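Local coordinates for intracellular protein transport protein USO1 (Saccharomyces cerevisiae S288c, PDB 6LSU) that is required for protein transport from the endoplasmic reticulum to the Golgi complex, joining a globular head to a long coiled-coil tail in a dimeric membrane tether, at residues Lys668-Asp673 / Val699-Tyr704; Lys180-Leu185 / Asn219-Val224; Asn498-Leu503 / Glu540-Val545; Asp255-Ile260 / Ile304-Thr309. All blocks are in the same frame, centred on the assembly; numbering follows the deposited sequence.

Contact 1: Lys668-Asp673 / Val699-Tyr704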
# COMPACT_ATOMS: atom_id res chain seq x y z
N LYS A 668 32.52 -14.98 -4.12
CA LYS A 668 31.64 -16.13 -3.81
C LYS A 668 31.19 -16.02 -2.36
O LYS A 668 30.06 -16.38 -2.08
CB LYS A 668 32.37 -17.46 -4.06
CG LYS A 668 31.47 -18.69 -4.14
CD LYS A 668 31.96 -19.74 -5.12
CE LYS A 668 30.92 -20.80 -5.41
NZ LYS A 668 31.15 -21.43 -6.74
N GLN A 669 32.03 -15.50 -1.46
CA GLN A 669 31.68 -15.49 -0.01
C GLN A 669 30.67 -14.38 0.23
O GLN A 669 29.89 -14.49 1.22
CB GLN A 669 32.88 -15.31 0.91
CG GLN A 669 32.46 -15.27 2.38
CD GLN A 669 33.56 -15.39 3.39
OE1 GLN A 669 34.48 -14.57 3.44
NE2 GLN A 669 33.44 -16.39 4.26
N PHE A 670 30.69 -13.34 -0.61
CA PHE A 670 29.81 -12.15 -0.51
C PHE A 670 28.36 -12.54 -0.81
O PHE A 670 27.46 -12.10 -0.07
CB PHE A 670 30.28 -11.04 -1.46
CG PHE A 670 29.39 -9.83 -1.51
CD1 PHE A 670 29.33 -8.95 -0.44
CD2 PHE A 670 28.54 -9.62 -2.58
CE1 PHE A 670 28.50 -7.84 -0.47
CE2 PHE A 670 27.70 -8.52 -2.61
CZ PHE A 670 27.70 -7.62 -1.57
N LYS A 671 28.16 -13.30 -1.89
CA LYS A 671 26.85 -13.86 -2.30
C LYS A 671 26.30 -14.73 -1.16
O LYS A 671 25.15 -14.50 -0.77
CB LYS A 671 26.96 -14.61 -3.63
CG LYS A 671 25.66 -14.77 -4.42
CD LYS A 671 24.39 -14.54 -3.57
CE LYS A 671 23.07 -14.84 -4.25
NZ LYS A 671 22.64 -13.75 -5.17
N LYS A 672 27.09 -15.65 -0.60
CA LYS A 672 26.55 -16.76 0.25
C LYS A 672 26.64 -16.48 1.76
O LYS A 672 25.83 -17.05 2.47
CB LYS A 672 27.24 -18.10 -0.02
CG LYS A 672 27.57 -18.41 -1.48
CD LYS A 672 26.39 -18.56 -2.43
CE LYS A 672 25.34 -19.57 -2.00
NZ LYS A 672 24.08 -18.91 -1.55
N ASP A 673 27.57 -15.67 2.27
CA ASP A 673 27.88 -15.68 3.73
C ASP A 673 27.98 -14.26 4.31
O ASP A 673 28.51 -14.12 5.43
CB ASP A 673 29.15 -16.50 4.00
CG ASP A 673 29.32 -16.97 5.44
OD1 ASP A 673 28.35 -16.86 6.23
OD2 ASP A 673 30.43 -17.45 5.76
N VAL A 699 18.21 -2.61 6.39
CA VAL A 699 18.31 -2.23 4.95
C VAL A 699 19.75 -1.79 4.75
O VAL A 699 20.16 -0.78 5.41
CB VAL A 699 17.28 -1.13 4.57
CG1 VAL A 699 17.50 -0.57 3.17
CG2 VAL A 699 15.86 -1.64 4.71
N TYR A 700 20.44 -2.41 3.82
CA TYR A 700 21.89 -2.16 3.57
C TYR A 700 22.15 -1.82 2.09
O TYR A 700 22.90 -0.90 1.82
CB TYR A 700 22.65 -3.41 4.06
CG TYR A 700 22.35 -3.73 5.51
CD1 TYR A 700 22.69 -2.84 6.51
CD2 TYR A 700 21.64 -4.86 5.87
CE1 TYR A 700 22.37 -3.07 7.84
CE2 TYR A 700 21.31 -5.10 7.21
CZ TYR A 700 21.71 -4.22 8.19
OH TYR A 700 21.42 -4.44 9.49
N PHE A 701 21.54 -2.57 1.18
CA PHE A 701 21.81 -2.54 -0.27
C PHE A 701 20.66 -1.86 -1.03
O PHE A 701 19.56 -2.31 -0.98
CB PHE A 701 22.04 -3.97 -0.78
CG PHE A 701 23.20 -4.62 -0.08
CD1 PHE A 701 24.49 -4.45 -0.56
CD2 PHE A 701 23.02 -5.28 1.12
CE1 PHE A 701 25.58 -4.98 0.11
CE2 PHE A 701 24.10 -5.80 1.79
CZ PHE A 701 25.38 -5.66 1.29
N SER A 702 20.97 -0.80 -1.75
CA SER A 702 20.15 -0.28 -2.86
C SER A 702 19.88 -1.40 -3.87
O SER A 702 20.83 -2.14 -4.22
CB SER A 702 20.77 0.85 -3.55
OG SER A 702 20.20 0.97 -4.84
N THR A 703 18.62 -1.46 -4.30
CA THR A 703 18.10 -2.47 -5.25
C THR A 703 18.92 -2.42 -6.55
O THR A 703 19.16 -3.47 -7.20
CB THR A 703 16.61 -2.26 -5.51
OG1 THR A 703 16.38 -3.24 -6.53
CG2 THR A 703 16.24 -0.86 -5.95
N TYR A 704 19.33 -1.24 -6.97
CA TYR A 704 20.09 -1.16 -8.24
C TYR A 704 21.39 -1.93 -8.08
O TYR A 704 21.81 -2.57 -9.06
CB TYR A 704 20.33 0.30 -8.65
CG TYR A 704 19.07 1.10 -8.52
CD1 TYR A 704 17.99 0.83 -9.35
CD2 TYR A 704 18.90 2.05 -7.51
CE1 TYR A 704 16.79 1.50 -9.22
CE2 TYR A 704 17.70 2.74 -7.38
CZ TYR A 704 16.64 2.45 -8.23
OH TYR A 704 15.44 3.06 -8.14
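F670 and F701 reach for each other from opposite directions and meet through their rings alone, a worked example of how two distant backbones can share one aromatic cluster. The nearest CA atoms, those of F670 and F701, remain 12.5 Å apart, and the long phenylalanine side chains span the interval. The dense part of the contact is small: F670 CZ lies 3.8 Å from F701 CE1, and F670 CE1 is 4.1 Å from the same F701 CE1. On the F670 side the approach is to the ring edge, close to the ring plane. With centroids 6.0 Å apart and planes at 72°, the pair is an oblique one. The F670 ring is brought this far by its extended first torsion, with CG opposite the backbone N (chi1 175°), although CB itself does not aim at the other segment. Further rings complete the cluster: F676 stacks on F670 and meets F701 edge-to-face, while F709 meets F670 edge-to-face. Helix 622-637 adds C626, L627 and M630 against F670, and helix 577-590 adds I580 and T584 against F701. Just after F701, the buried S702 caps helix 703-711, its OG accepting from Y704 N at 3.2 Å and also bonded to D522.

The outer side of helix 660-673 is quite different in character, since K668, K672 and D673 are solvent-exposed there. No hydrogen bond or charge pair links the two segments, which is consistent with apolar burial, shared with F676 and F709, holding the end of one helix near the start of the next.

Contact 2: Lys180-Leu185 / Asn219-Val224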
# COMPACT_ATOMS: atom_id res chain seq x y z
N LYS A 180 -23.05 -19.80 -5.24
CA LYS A 180 -24.41 -20.30 -5.55
C LYS A 180 -25.38 -19.12 -5.40
O LYS A 180 -26.18 -18.88 -6.32
CB LYS A 180 -24.70 -21.53 -4.67
CG LYS A 180 -23.51 -22.46 -4.40
CD LYS A 180 -23.88 -23.93 -4.26
CE LYS A 180 -23.94 -24.43 -2.83
NZ LYS A 180 -24.55 -25.78 -2.75
N ALA A 181 -25.27 -18.37 -4.30
CA ALA A 181 -26.14 -17.21 -3.98
C ALA A 181 -25.91 -16.11 -5.04
O ALA A 181 -26.89 -15.43 -5.46
CB ALA A 181 -25.85 -16.72 -2.57
N ARG A 182 -24.66 -15.91 -5.46
CA ARG A 182 -24.33 -14.83 -6.43
C ARG A 182 -24.88 -15.28 -7.79
O ARG A 182 -25.59 -14.51 -8.44
CB ARG A 182 -22.83 -14.50 -6.44
CG ARG A 182 -22.48 -13.36 -7.38
CD ARG A 182 -20.98 -13.12 -7.52
NE ARG A 182 -20.43 -12.66 -6.25
CZ ARG A 182 -19.51 -13.29 -5.52
NH1 ARG A 182 -18.98 -14.43 -5.92
NH2 ARG A 182 -19.12 -12.76 -4.38
N SER A 183 -24.67 -16.55 -8.14
CA SER A 183 -25.29 -17.24 -9.30
C SER A 183 -26.81 -17.03 -9.36
O SER A 183 -27.31 -16.47 -10.37
CB SER A 183 -24.96 -18.69 -9.29
OG SER A 183 -25.25 -19.24 -10.56
N ALA A 184 -27.52 -17.42 -8.30
CA ALA A 184 -28.99 -17.28 -8.16
C ALA A 184 -29.40 -15.81 -8.34
O ALA A 184 -30.37 -15.57 -9.09
CB ALA A 184 -29.46 -17.82 -6.82
N LEU A 185 -28.71 -14.87 -7.67
CA LEU A 185 -29.15 -13.44 -7.64
C LEU A 185 -29.07 -12.85 -9.05
O LEU A 185 -29.99 -12.11 -9.40
CB LEU A 185 -28.32 -12.63 -6.63
CG LEU A 185 -28.82 -12.71 -5.19
CD1 LEU A 185 -27.71 -12.31 -4.23
CD2 LEU A 185 -30.04 -11.82 -5.00
N ASN A 219 -17.93 -8.21 -4.79
CA ASN A 219 -16.57 -8.73 -4.50
C ASN A 219 -16.23 -9.90 -5.45
O ASN A 219 -17.04 -10.85 -5.50
CB ASN A 219 -16.46 -9.20 -3.04
CG ASN A 219 -15.03 -9.51 -2.65
OD1 ASN A 219 -14.23 -8.58 -2.52
ND2 ASN A 219 -14.72 -10.79 -2.54
N ASP A 220 -15.08 -9.83 -6.13
CA ASP A 220 -14.55 -10.85 -7.07
C ASP A 220 -15.59 -11.21 -8.16
O ASP A 220 -15.63 -12.38 -8.57
CB ASP A 220 -14.08 -12.10 -6.30
CG ASP A 220 -12.82 -11.89 -5.46
OD1 ASP A 220 -11.91 -11.15 -5.93
OD2 ASP A 220 -12.74 -12.46 -4.35
N SER A 221 -16.40 -10.26 -8.62
CA SER A 221 -17.46 -10.55 -9.63
C SER A 221 -17.56 -9.40 -10.63
O SER A 221 -18.35 -8.46 -10.46
CB SER A 221 -18.77 -10.85 -8.97
OG SER A 221 -19.81 -11.01 -9.93
N PRO A 222 -16.74 -9.44 -11.70
CA PRO A 222 -16.79 -8.44 -12.77
C PRO A 222 -18.21 -8.24 -13.30
O PRO A 222 -18.62 -7.09 -13.56
CB PRO A 222 -15.95 -9.07 -13.88
CG PRO A 222 -14.94 -9.90 -13.12
CD PRO A 222 -15.72 -10.48 -11.95
N HIS A 223 -18.96 -9.35 -13.43
CA HIS A 223 -20.34 -9.28 -13.94
C HIS A 223 -21.17 -8.35 -13.05
O HIS A 223 -21.83 -7.41 -13.62
CB HIS A 223 -20.99 -10.66 -14.12
CG HIS A 223 -22.36 -10.48 -14.67
ND1 HIS A 223 -22.61 -9.60 -15.72
CD2 HIS A 223 -23.57 -10.95 -14.29
CE1 HIS A 223 -23.90 -9.57 -15.98
NE2 HIS A 223 -24.51 -10.39 -15.12
N VAL A 224 -21.14 -8.59 -11.72
CA VAL A 224 -21.89 -7.75 -10.73
C VAL A 224 -21.25 -6.35 -10.62
O VAL A 224 -21.98 -5.40 -10.25
CB VAL A 224 -21.98 -8.41 -9.34
CG1 VAL A 224 -22.82 -7.58 -8.38
CG2 VAL A 224 -22.53 -9.83 -9.39
O HOH W 1 -17.07 -13.21 -1.86
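R182, on helix 178-187, and V224, in the first turn of helix 222-229, bring the backbones to their nearest approach, 8.6 Å between their CA atoms, and the bend between N219 and S221 completes the second side. The R182 chain bridges this interval. Its CG is opposite the backbone N (chi1 -178°), the chain stays extended through CD, and a turn at chi3 (-66°) then brings the guanidinium face to N219 O and its nitrogens to the end of helix 204-218. The aliphatic part packs first: CG of R182 is 4.1 Å from V224 CG2, and CD of R182 is 3.4 Å from S221 OG. That hydroxyl is also the N-cap of helix 222-229, accepting from V224 N at 3.3 Å.

Farther out, N219 O sits over one face of the guanidinium, 3.0 Å from R182 NH2 but at an angle too poor for a hydrogen bond. The acceptors lie two and three residues earlier, in the last turn of helix 204-218, where NE of R182 binds V217 O and NH2 binds A216 O. A water in the guanidinium plane takes a further bond from R182 NH2 (3.3 Å) and a weak one from N219 ND2. The positive group thus faces the carbonyl end of a helix, whose dipole would probably stabilise it. Replacing R182 with a methionine would probably leave the carbonyls of A216 and V217 without these donors and the end of their helix less firmly held. Joining a helix of ARM 3 to the turn that opens ARM 4, the contact belongs to the repeat-to-repeat stacking by which armadillo units build an alpha-solenoid.

Contact 3: Asn498-Leu503 / Glu540-Val545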
# COMPACT_ATOMS: atom_id res chain seq x y z
N ASN A 498 20.16 19.40 -0.99
CA ASN A 498 21.21 19.15 -2.00
C ASN A 498 21.89 17.80 -1.77
O ASN A 498 22.36 17.54 -0.68
CB ASN A 498 22.24 20.29 -2.09
CG ASN A 498 23.03 20.19 -3.38
OD1 ASN A 498 23.82 19.26 -3.57
ND2 ASN A 498 22.76 21.07 -4.33
N LEU A 499 21.87 16.98 -2.80
CA LEU A 499 22.30 15.56 -2.74
C LEU A 499 23.82 15.55 -2.80
O LEU A 499 24.40 14.61 -2.26
CB LEU A 499 21.69 14.78 -3.91
CG LEU A 499 20.19 14.55 -3.86
CD1 LEU A 499 19.63 14.14 -5.22
CD2 LEU A 499 19.84 13.52 -2.83
N PHE A 500 24.41 16.52 -3.51
CA PHE A 500 25.88 16.66 -3.68
C PHE A 500 26.50 17.07 -2.34
O PHE A 500 27.55 16.55 -1.96
CB PHE A 500 26.17 17.65 -4.79
CG PHE A 500 25.97 17.06 -6.16
CD1 PHE A 500 26.80 16.05 -6.61
CD2 PHE A 500 24.98 17.53 -6.99
CE1 PHE A 500 26.62 15.53 -7.89
CE2 PHE A 500 24.78 16.97 -8.23
CZ PHE A 500 25.62 15.99 -8.70
N GLU A 501 25.80 17.94 -1.62
CA GLU A 501 26.19 18.29 -0.25
C GLU A 501 26.42 16.99 0.52
O GLU A 501 27.44 16.90 1.15
CB GLU A 501 25.13 19.18 0.39
CG GLU A 501 25.71 20.26 1.27
CD GLU A 501 24.76 21.41 1.58
OE1 GLU A 501 25.25 22.54 1.82
OE2 GLU A 501 23.53 21.17 1.57
N VAL A 502 25.50 16.02 0.47
CA VAL A 502 25.64 14.77 1.27
C VAL A 502 26.73 13.90 0.64
O VAL A 502 27.68 13.46 1.32
CB VAL A 502 24.30 14.03 1.37
CG1 VAL A 502 24.48 12.62 1.92
CG2 VAL A 502 23.31 14.82 2.21
N LEU A 503 26.63 13.68 -0.65
CA LEU A 503 27.51 12.69 -1.33
C LEU A 503 29.00 13.09 -1.25
O LEU A 503 29.85 12.16 -1.29
CB LEU A 503 27.09 12.59 -2.79
CG LEU A 503 27.88 11.58 -3.59
CD1 LEU A 503 27.45 10.21 -3.20
CD2 LEU A 503 27.73 11.76 -5.08
N GLU A 540 28.52 11.55 -16.37
CA GLU A 540 29.52 12.58 -16.76
C GLU A 540 29.31 13.86 -15.98
O GLU A 540 30.31 14.41 -15.57
CB GLU A 540 29.46 12.85 -18.26
CG GLU A 540 30.13 11.73 -19.05
CD GLU A 540 31.40 11.20 -18.39
OE1 GLU A 540 31.41 9.98 -17.99
OE2 GLU A 540 32.36 12.03 -18.23
N ILE A 541 28.09 14.32 -15.78
CA ILE A 541 27.83 15.57 -14.99
C ILE A 541 28.29 15.36 -13.55
O ILE A 541 28.70 16.34 -12.90
CB ILE A 541 26.33 15.97 -15.05
CG1 ILE A 541 25.93 16.38 -16.46
CG2 ILE A 541 26.04 17.08 -14.03
CD1 ILE A 541 24.45 16.58 -16.64
N THR A 542 28.10 14.16 -13.01
CA THR A 542 28.33 13.87 -11.57
C THR A 542 29.84 13.75 -11.40
O THR A 542 30.38 14.34 -10.43
CB THR A 542 27.60 12.62 -11.09
OG1 THR A 542 26.20 12.78 -11.27
CG2 THR A 542 27.89 12.33 -9.62
N ARG A 543 30.48 13.08 -12.36
CA ARG A 543 31.96 12.89 -12.40
C ARG A 543 32.64 14.27 -12.39
O ARG A 543 33.59 14.49 -11.58
CB ARG A 543 32.38 12.05 -13.61
CG ARG A 543 33.70 11.33 -13.40
CD ARG A 543 34.07 10.29 -14.45
NE ARG A 543 34.11 10.85 -15.79
CZ ARG A 543 34.97 11.78 -16.22
NH1 ARG A 543 35.90 12.28 -15.42
NH2 ARG A 543 34.88 12.23 -17.46
N ASN A 544 32.22 15.20 -13.22
CA ASN A 544 33.06 16.40 -13.48
C ASN A 544 32.75 17.48 -12.44
O ASN A 544 33.17 18.61 -12.64
CB ASN A 544 32.99 16.82 -14.95
CG ASN A 544 33.63 15.73 -15.81
OD1 ASN A 544 34.76 15.30 -15.55
ND2 ASN A 544 32.89 15.24 -16.81
N VAL A 545 32.10 17.13 -11.34
CA VAL A 545 31.92 18.06 -10.19
C VAL A 545 33.21 18.04 -9.36
O VAL A 545 33.75 16.94 -9.06
CB VAL A 545 30.69 17.70 -9.34
CG1 VAL A 545 30.78 18.26 -7.95
CG2 VAL A 545 29.41 18.18 -10.00
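F500 carries this contact, meeting T542 in the last turn of helix 535-543 and V545 just after it, and its side chain illustrates how a single ring can serve both a helix and the chain that leaves it. CB leaves the backbone toward the other segment, and chi1 of -77°, with CG opposite the carbonyl carbon, carries the ring so that its CE1 edge meets the T542 methyl. CD1 is still 4.9 Å from T542 CG2, so the first real touch comes one atom later: CE1 of F500 lies 3.9 Å from CG2 of T542, which approaches near the ring plane. The same CE1 is 4.4 Å from V545 CG2, reached obliquely. At the tip, CZ of F500 is 4.2 Å from T542 OG1, a hydroxyl occupied by a hydrogen bond to L538 O in the previous helical turn. T542 therefore offers its methyl to the ring while its polar branch is satisfied within its own helix.

Behind F500, N498 caps the start of helix 499-504, its OD1 accepting from E501 N at 3.1 Å and, weakly, from F500 N. On the far segment R543 NH2 forms a salt bridge with E540 OE2 (2.6 Å), and R543 NH1 pairs with D599.

Neighbouring helices enclose the aromatic contact: F524 of helix 514-528 meets F500 edge-to-face, W589 of helix 577-590 lies against T542, and V450 of helix 439-459 touches both F500 and V545, the residue directly before strand 546-547.

Contact 4: Asp255-Ile260 / Ile304-Thr309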
# COMPACT_ATOMS: atom_id res chain seq x y z
N ASP A 255 -17.58 1.38 5.04
CA ASP A 255 -18.37 0.48 4.14
C ASP A 255 -18.54 1.17 2.77
O ASP A 255 -18.10 0.60 1.78
CB ASP A 255 -19.70 0.08 4.77
CG ASP A 255 -19.59 -0.48 6.20
OD1 ASP A 255 -20.54 -0.27 6.96
OD2 ASP A 255 -18.56 -1.12 6.56
N CYS A 256 -19.03 2.40 2.74
CA CYS A 256 -19.24 3.14 1.46
C CYS A 256 -17.94 3.15 0.68
O CYS A 256 -17.98 2.65 -0.51
CB CYS A 256 -19.73 4.55 1.71
SG CYS A 256 -21.45 4.59 2.22
N LEU A 257 -16.84 3.58 1.31
CA LEU A 257 -15.52 3.62 0.61
C LEU A 257 -15.13 2.20 0.18
O LEU A 257 -14.65 2.01 -0.94
CB LEU A 257 -14.47 4.30 1.50
CG LEU A 257 -14.76 5.76 1.85
CD1 LEU A 257 -14.02 6.17 3.11
CD2 LEU A 257 -14.41 6.66 0.68
N SER A 258 -15.32 1.22 1.05
CA SER A 258 -14.91 -0.19 0.83
C SER A 258 -15.68 -0.72 -0.39
O SER A 258 -15.10 -1.47 -1.22
CB SER A 258 -15.19 -0.99 2.04
OG SER A 258 -14.09 -1.81 2.33
N LEU A 259 -16.96 -0.36 -0.48
CA LEU A 259 -17.80 -0.77 -1.63
C LEU A 259 -17.32 -0.03 -2.89
O LEU A 259 -17.09 -0.70 -3.93
CB LEU A 259 -19.28 -0.52 -1.31
CG LEU A 259 -20.22 -0.73 -2.48
CD1 LEU A 259 -20.05 -2.14 -3.03
CD2 LEU A 259 -21.66 -0.42 -2.10
N ILE A 260 -17.08 1.28 -2.83
CA ILE A 260 -16.49 1.99 -4.01
C ILE A 260 -15.21 1.26 -4.42
O ILE A 260 -14.97 1.16 -5.64
CB ILE A 260 -16.22 3.47 -3.72
CG1 ILE A 260 -17.47 4.24 -3.36
CG2 ILE A 260 -15.54 4.11 -4.93
CD1 ILE A 260 -17.21 5.76 -3.22
N ILE A 304 -8.33 7.55 10.06
CA ILE A 304 -7.07 7.11 9.37
C ILE A 304 -7.40 6.09 8.29
O ILE A 304 -6.92 6.25 7.13
CB ILE A 304 -6.04 6.55 10.37
CG1 ILE A 304 -5.45 7.73 11.18
CG2 ILE A 304 -4.94 5.73 9.65
CD1 ILE A 304 -4.60 7.32 12.39
N VAL A 305 -8.17 5.06 8.66
CA VAL A 305 -8.59 3.98 7.73
C VAL A 305 -9.48 4.58 6.64
O VAL A 305 -9.31 4.17 5.52
CB VAL A 305 -9.33 2.85 8.47
CG1 VAL A 305 -9.79 1.73 7.50
CG2 VAL A 305 -8.48 2.25 9.57
N ASN A 306 -10.38 5.52 6.95
CA ASN A 306 -11.30 6.08 5.93
C ASN A 306 -10.39 6.78 4.91
O ASN A 306 -10.45 6.50 3.71
CB ASN A 306 -12.39 6.98 6.53
CG ASN A 306 -13.47 6.22 7.30
OD1 ASN A 306 -13.54 5.00 7.28
ND2 ASN A 306 -14.32 6.98 7.98
N ILE A 307 -9.50 7.65 5.37
CA ILE A 307 -8.76 8.46 4.38
C ILE A 307 -7.88 7.50 3.57
O ILE A 307 -7.69 7.75 2.36
CB ILE A 307 -7.96 9.63 4.99
CG1 ILE A 307 -7.60 10.66 3.91
CG2 ILE A 307 -6.72 9.18 5.76
CD1 ILE A 307 -7.25 12.06 4.48
N ASN A 308 -7.34 6.45 4.19
CA ASN A 308 -6.36 5.62 3.49
C ASN A 308 -7.14 4.86 2.41
O ASN A 308 -6.62 4.62 1.28
CB ASN A 308 -5.60 4.74 4.48
CG ASN A 308 -4.33 5.37 5.04
OD1 ASN A 308 -3.87 6.44 4.62
ND2 ASN A 308 -3.76 4.71 6.03
N THR A 309 -8.34 4.39 2.76
CA THR A 309 -9.23 3.74 1.78
C THR A 309 -9.52 4.72 0.63
O THR A 309 -9.39 4.31 -0.58
CB THR A 309 -10.50 3.21 2.44
OG1 THR A 309 -10.16 2.42 3.59
CG2 THR A 309 -11.29 2.34 1.46
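Chi1 of T309 (-51°), which sets OG1 opposite the carbonyl carbon, turns the methyl CG2 onto L257 CB, while chi1 of L257 (-63°) carries its CG and CD1 to N306. CG2 of T309 comes to 3.7 Å from L257 CB and 4.2 Å from S258 N. Nearby, CD1 of L257 lies 3.6 Å from N306 O and 3.9 Å from N306 CB, the two side chains crossing at about a right angle. Helices 251-264 and 301-317 run in roughly the same direction here, their local axes 9.6 Å apart and inclined by 23°.

The hydroxyl of T309 serves its own helix, OG1 donating to V305 O at 2.7 Å, while T309 N reaches that same oxygen from the opposite face of its plane. N306 OD1 accepts from Q302 NE2 within its own helix. A serine in place of T309 could keep the hydroxyl, but loss of CG2 would probably open a gap beside L257 CB and S258. The two segments share no hydrogen bond and touch through the carbons of L257 and T309 and through N306, its backbone oxygen included; N306 ND2, donating to L247 O, adds a polar tie between ARM 5 and ARM 4.

Followed from the N terminus, the globular head closes four loops in series; none nests within or crosses another. Contact 2 comes first, tying ARM 3 to the opening of ARM 4 across a largely helical loop. Contact 4 follows, joining ARM 4 to ARM 5, its centre about 22 Å from that of contact 2, so the two mark successive steps along the solenoid. Contact 3 then joins a helix of ARM 8 to helix 535-543, on the other side of the chain's centre from contact 2. Contact 1 closes last, across a loop without regular secondary structure, tying the end of helix 660-673 to the segment leading into helix 703-711, about 25 Å from contact 3 between centres.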